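Local coordinates for protein PsaO (PDB 6SL5) that serves as a small membrane subunit of photosystem I that binds chlorophyll a and beta-carotene and probably contributes to light harvesting, at residues 37-42 with 53-57. Numbering follows the deposited sequence.
Sequences ESIGQN and DDKFW. With CLA (chlorophyll a), chain B.
Where the C-terminal end of helix 31-40 meets the loop leading into helix 57-79 of PsaO, Ser-38 faces Lys-55 and Phe-56. With chi1 at 160°, opposite the backbone nitrogen, Ser-38 OG is turned toward the other segment and gives a weak hydrogen bond to Lys-55 O at 2.8 Å. The lysine side chain runs alongside the same serine, with Lys-55 CD 3.6 Å from Ser-38 CB. Bends at chi3 and chi4 then bring its ammonium back to its own segment, where Lys-55 NZ forms a salt bridge of 2.7 Å with the syn lone pair of Asp-53 OD1. The other carboxylate oxygen faces the helix end: Gln-41 NE2 donates a weak bond to Asp-53 OD2 at 3.4 Å, the amide and carboxylate planes lying 64° apart. Asp-53 thus links a charge pair to a polar contact between segments. With an alanine here instead of Lys-55, the Asp-53 carboxylate would probably lose its charged mate and be freer to turn away from Gln-41, and Ser-38 would lose the methylenes beyond CB that run beside it.

Next to this polar group the contact is apolar: Ile-39 CG2 meets the edge of the Phe-56 ring in its plane, 3.4 Å from Phe-56 CD1. From the same ring, Phe-56 CE2 sits over one face of Trp-57, whose NE1 is hydrogen-bonded to Gly-49 O, and Phe-56 CZ lies 3.8 Å from CED of the chlorophyll. Phe-56 and Trp-57 thus line one chlorophyll a pocket of the PsaO transmembrane domain, while Ile-39 lines a second.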
loop_
_atom_site.group_PDB
_atom_site.type_symbol
_atom_site.label_atom_id
_atom_site.label_comp_id
_atom_site.label_asym_id
_atom_site.label_seq_id
_atom_site.Cartn_x
_atom_site.Cartn_y
_atom_site.Cartn_z
ATOM N N GLU M 37 50.983 -1.721 -42.207
ATOM C CA GLU M 37 52.135 -2.376 -41.593
ATOM C C GLU M 37 51.797 -2.956 -40.235
ATOM O O GLU M 37 52.362 -3.985 -39.854
ATOM C CB GLU M 37 53.341 -1.426 -41.485
ATOM C CG GLU M 37 53.263 -0.277 -40.468
ATOM C CD GLU M 37 53.802 -0.635 -39.082
ATOM O OE1 GLU M 37 54.438 -1.701 -38.931
ATOM O OE2 GLU M 37 53.572 0.152 -38.138
ATOM N N SER M 38 50.879 -2.328 -39.495
ATOM C CA SER M 38 50.515 -2.879 -38.210
ATOM C C SER M 38 49.612 -4.080 -38.373
ATOM O O SER M 38 49.662 -4.996 -37.547
ATOM C CB SER M 38 49.835 -1.845 -37.349
ATOM O OG SER M 38 49.125 -2.545 -36.354
ATOM N N ILE M 39 48.782 -4.102 -39.421
ATOM C CA ILE M 39 47.963 -5.280 -39.654
ATOM C C ILE M 39 48.781 -6.345 -40.349
ATOM O O ILE M 39 48.341 -7.500 -40.383
ATOM C CB ILE M 39 46.705 -5.098 -40.537
ATOM C CG1 ILE M 39 47.103 -4.788 -41.989
ATOM C CG2 ILE M 39 45.732 -4.135 -39.933
ATOM C CD1 ILE M 39 46.012 -4.576 -42.973
ATOM N N GLY M 40 49.953 -5.991 -40.897
ATOM C CA GLY M 40 50.802 -6.931 -41.602
ATOM C C GLY M 40 51.321 -8.077 -40.764
ATOM O O GLY M 40 51.572 -9.161 -41.306
ATOM N N GLN M 41 51.479 -7.866 -39.455
ATOM C CA GLN M 41 51.941 -8.910 -38.559
ATOM C C GLN M 41 50.786 -9.662 -37.920
ATOM O O GLN M 41 51.009 -10.514 -37.061
ATOM C CB GLN M 41 52.843 -8.311 -37.488
ATOM C CG GLN M 41 52.340 -6.996 -36.921
ATOM C CD GLN M 41 51.356 -7.181 -35.786
ATOM O OE1 GLN M 41 51.321 -8.231 -35.144
ATOM N NE2 GLN M 41 50.549 -6.157 -35.533
ATOM N N ASN M 42 49.559 -9.346 -38.310
ATOM C CA ASN M 42 48.353 -9.975 -37.793
ATOM C C ASN M 42 47.489 -10.456 -38.946
ATOM O O ASN M 42 46.302 -10.144 -39.029
ATOM C CB ASN M 42 47.585 -9.020 -36.881
ATOM C CG ASN M 42 48.215 -8.899 -35.521
ATOM O OD1 ASN M 42 48.869 -9.831 -35.054
ATOM N ND2 ASN M 42 48.032 -7.758 -34.876
ATOM N N ASP M 53 47.723 -3.878 -28.457
ATOM C CA ASP M 53 48.106 -3.515 -29.818
ATOM C C ASP M 53 47.377 -2.234 -30.191
ATOM O O ASP M 53 46.320 -2.255 -30.818
ATOM C CB ASP M 53 47.789 -4.638 -30.793
ATOM C CG ASP M 53 48.752 -4.675 -31.957
ATOM O OD1 ASP M 53 49.711 -3.881 -31.933
ATOM O OD2 ASP M 53 48.568 -5.491 -32.880
ATOM N N ASP M 54 47.962 -1.101 -29.801
ATOM C CA ASP M 54 47.353 0.184 -30.118
ATOM C C ASP M 54 47.491 0.510 -31.593
ATOM O O ASP M 54 46.703 1.288 -32.142
ATOM C CB ASP M 54 47.975 1.296 -29.270
ATOM C CG ASP M 54 47.108 2.536 -29.211
ATOM O OD1 ASP M 54 45.917 2.448 -29.573
ATOM O OD2 ASP M 54 47.615 3.600 -28.807
ATOM N N LYS M 55 48.474 -0.083 -32.268
ATOM C CA LYS M 55 48.646 0.202 -33.683
ATOM C C LYS M 55 47.701 -0.589 -34.582
ATOM O O LYS M 55 47.579 -0.250 -35.754
ATOM C CB LYS M 55 50.110 -0.037 -34.096
ATOM C CG LYS M 55 50.677 -1.412 -33.760
ATOM C CD LYS M 55 52.025 -1.692 -34.435
ATOM C CE LYS M 55 52.196 -3.178 -34.770
ATOM N NZ LYS M 55 51.838 -4.071 -33.633
ATOM N N PHE M 56 47.024 -1.635 -34.113
ATOM C CA PHE M 56 46.149 -2.397 -34.999
ATOM C C PHE M 56 44.684 -2.006 -34.899
ATOM O O PHE M 56 44.083 -1.587 -35.895
ATOM C CB PHE M 56 46.325 -3.899 -34.730
ATOM C CG PHE M 56 45.226 -4.769 -35.296
ATOM C CD1 PHE M 56 45.069 -4.916 -36.653
ATOM C CD2 PHE M 56 44.370 -5.468 -34.457
ATOM C CE1 PHE M 56 44.070 -5.718 -37.188
ATOM C CE2 PHE M 56 43.366 -6.278 -34.978
ATOM C CZ PHE M 56 43.220 -6.399 -36.345
ATOM N N TRP M 57 44.101 -2.144 -33.714
ATOM C CA TRP M 57 42.687 -1.855 -33.507
ATOM C C TRP M 57 42.326 -0.397 -33.731
ATOM O O TRP M 57 41.335 -0.103 -34.398
ATOM C CB TRP M 57 42.275 -2.259 -32.105
ATOM C CG TRP M 57 42.244 -3.696 -31.874
ATOM C CD1 TRP M 57 43.058 -4.402 -31.051
ATOM C CD2 TRP M 57 41.335 -4.632 -32.450
ATOM N NE1 TRP M 57 42.714 -5.729 -31.076
ATOM C CE2 TRP M 57 41.658 -5.893 -31.931
ATOM C CE3 TRP M 57 40.277 -4.526 -33.358
ATOM C CZ2 TRP M 57 40.963 -7.028 -32.272
ATOM C CZ3 TRP M 57 39.590 -5.665 -33.711
ATOM C CH2 TRP M 57 39.941 -6.907 -33.174
HETATM MG MG CLA B . 41.561 -15.592 -33.536
HETATM C CHA CLA B . 41.275 -12.502 -34.966
HETATM C CHB CLA B . 40.503 -17.071 -36.472
HETATM C CHC CLA B . 42.007 -18.514 -32.109
HETATM C CHD CLA B . 42.605 -14.056 -30.501
HETATM N NA CLA B . 40.956 -14.869 -35.539
HETATM C C1A CLA B . 40.892 -13.598 -35.928
HETATM C C2A CLA B . 40.369 -13.447 -37.344
HETATM C C3A CLA B . 40.157 -14.908 -37.766
HETATM C C4A CLA B . 40.556 -15.677 -36.540
HETATM C CMA CLA B . 38.914 -15.302 -38.553
HETATM C CAA CLA B . 41.334 -12.823 -38.345
HETATM C CBA CLA B . 42.784 -13.165 -38.037
HETATM C CGA CLA B . 43.766 -12.057 -38.365
HETATM O O1A CLA B . 44.862 -12.192 -37.854
HETATM O O2A CLA B . 43.476 -10.997 -39.119
HETATM N NB CLA B . 41.307 -17.497 -34.192
HETATM C C1B CLA B . 40.846 -17.918 -35.403
HETATM C C2B CLA B . 40.766 -19.355 -35.416
HETATM C C3B CLA B . 41.180 -19.758 -34.179
HETATM C C4B CLA B . 41.526 -18.562 -33.415
HETATM C CMB CLA B . 40.303 -20.219 -36.559
HETATM C CAB CLA B . 41.294 -21.152 -33.689
HETATM C CBB CLA B . 40.466 -21.664 -32.532
HETATM N NC CLA B . 42.276 -16.181 -31.647
HETATM C C1C CLA B . 42.321 -17.442 -31.250
HETATM C C2C CLA B . 42.736 -17.593 -29.833
HETATM C C3C CLA B . 42.942 -16.312 -29.406
HETATM C C4C CLA B . 42.642 -15.444 -30.537
HETATM C CMC CLA B . 42.896 -18.875 -29.062
HETATM C CAC CLA B . 43.364 -15.884 -28.024
HETATM C CBC CLA B . 44.862 -15.698 -27.965
HETATM N ND CLA B . 41.885 -13.797 -32.803
HETATM C C1D CLA B . 42.303 -13.256 -31.621
HETATM C C2D CLA B . 42.370 -11.809 -31.673
HETATM C C3D CLA B . 41.966 -11.552 -32.980
HETATM C C4D CLA B . 41.675 -12.735 -33.648
HETATM C CMD CLA B . 42.751 -10.724 -30.694
HETATM C CAD CLA B . 41.737 -10.474 -33.899
HETATM O OBD CLA B . 41.701 -9.329 -33.627
HETATM C CBD CLA B . 41.341 -11.015 -35.224
HETATM C CGD CLA B . 40.024 -10.408 -35.613
HETATM O O1D CLA B . 39.012 -10.652 -34.986
HETATM O O2D CLA B . 39.964 -9.580 -36.651
HETATM C CED CLA B . 39.817 -8.194 -36.352
HETATM C C1 CLA B . 43.402 -10.972 -40.591
HETATM C C2 CLA B . 43.154 -12.210 -41.421
HETATM C C3 CLA B . 43.171 -12.210 -42.763
HETATM C C4 CLA B . 42.913 -13.476 -43.529
HETATM C C5 CLA B . 43.450 -10.980 -43.595
HETATM C C6 CLA B . 42.170 -10.405 -44.188
HETATM C C7 CLA B . 42.352 -8.916 -44.485
HETATM C C8 CLA B . 41.227 -8.054 -43.919
HETATM C C9 CLA B . 40.884 -8.445 -42.486
HETATM C C10 CLA B . 39.989 -8.154 -44.804
HETATM C C11 CLA B . 39.780 -6.888 -45.623
HETATM C C12 CLA B . 38.313 -6.482 -45.626
HETATM C C13 CLA B . 37.841 -6.212 -47.046
HETATM C C14 CLA B . 36.434 -5.637 -47.051
HETATM C C15 CLA B . 37.887 -7.506 -47.845
#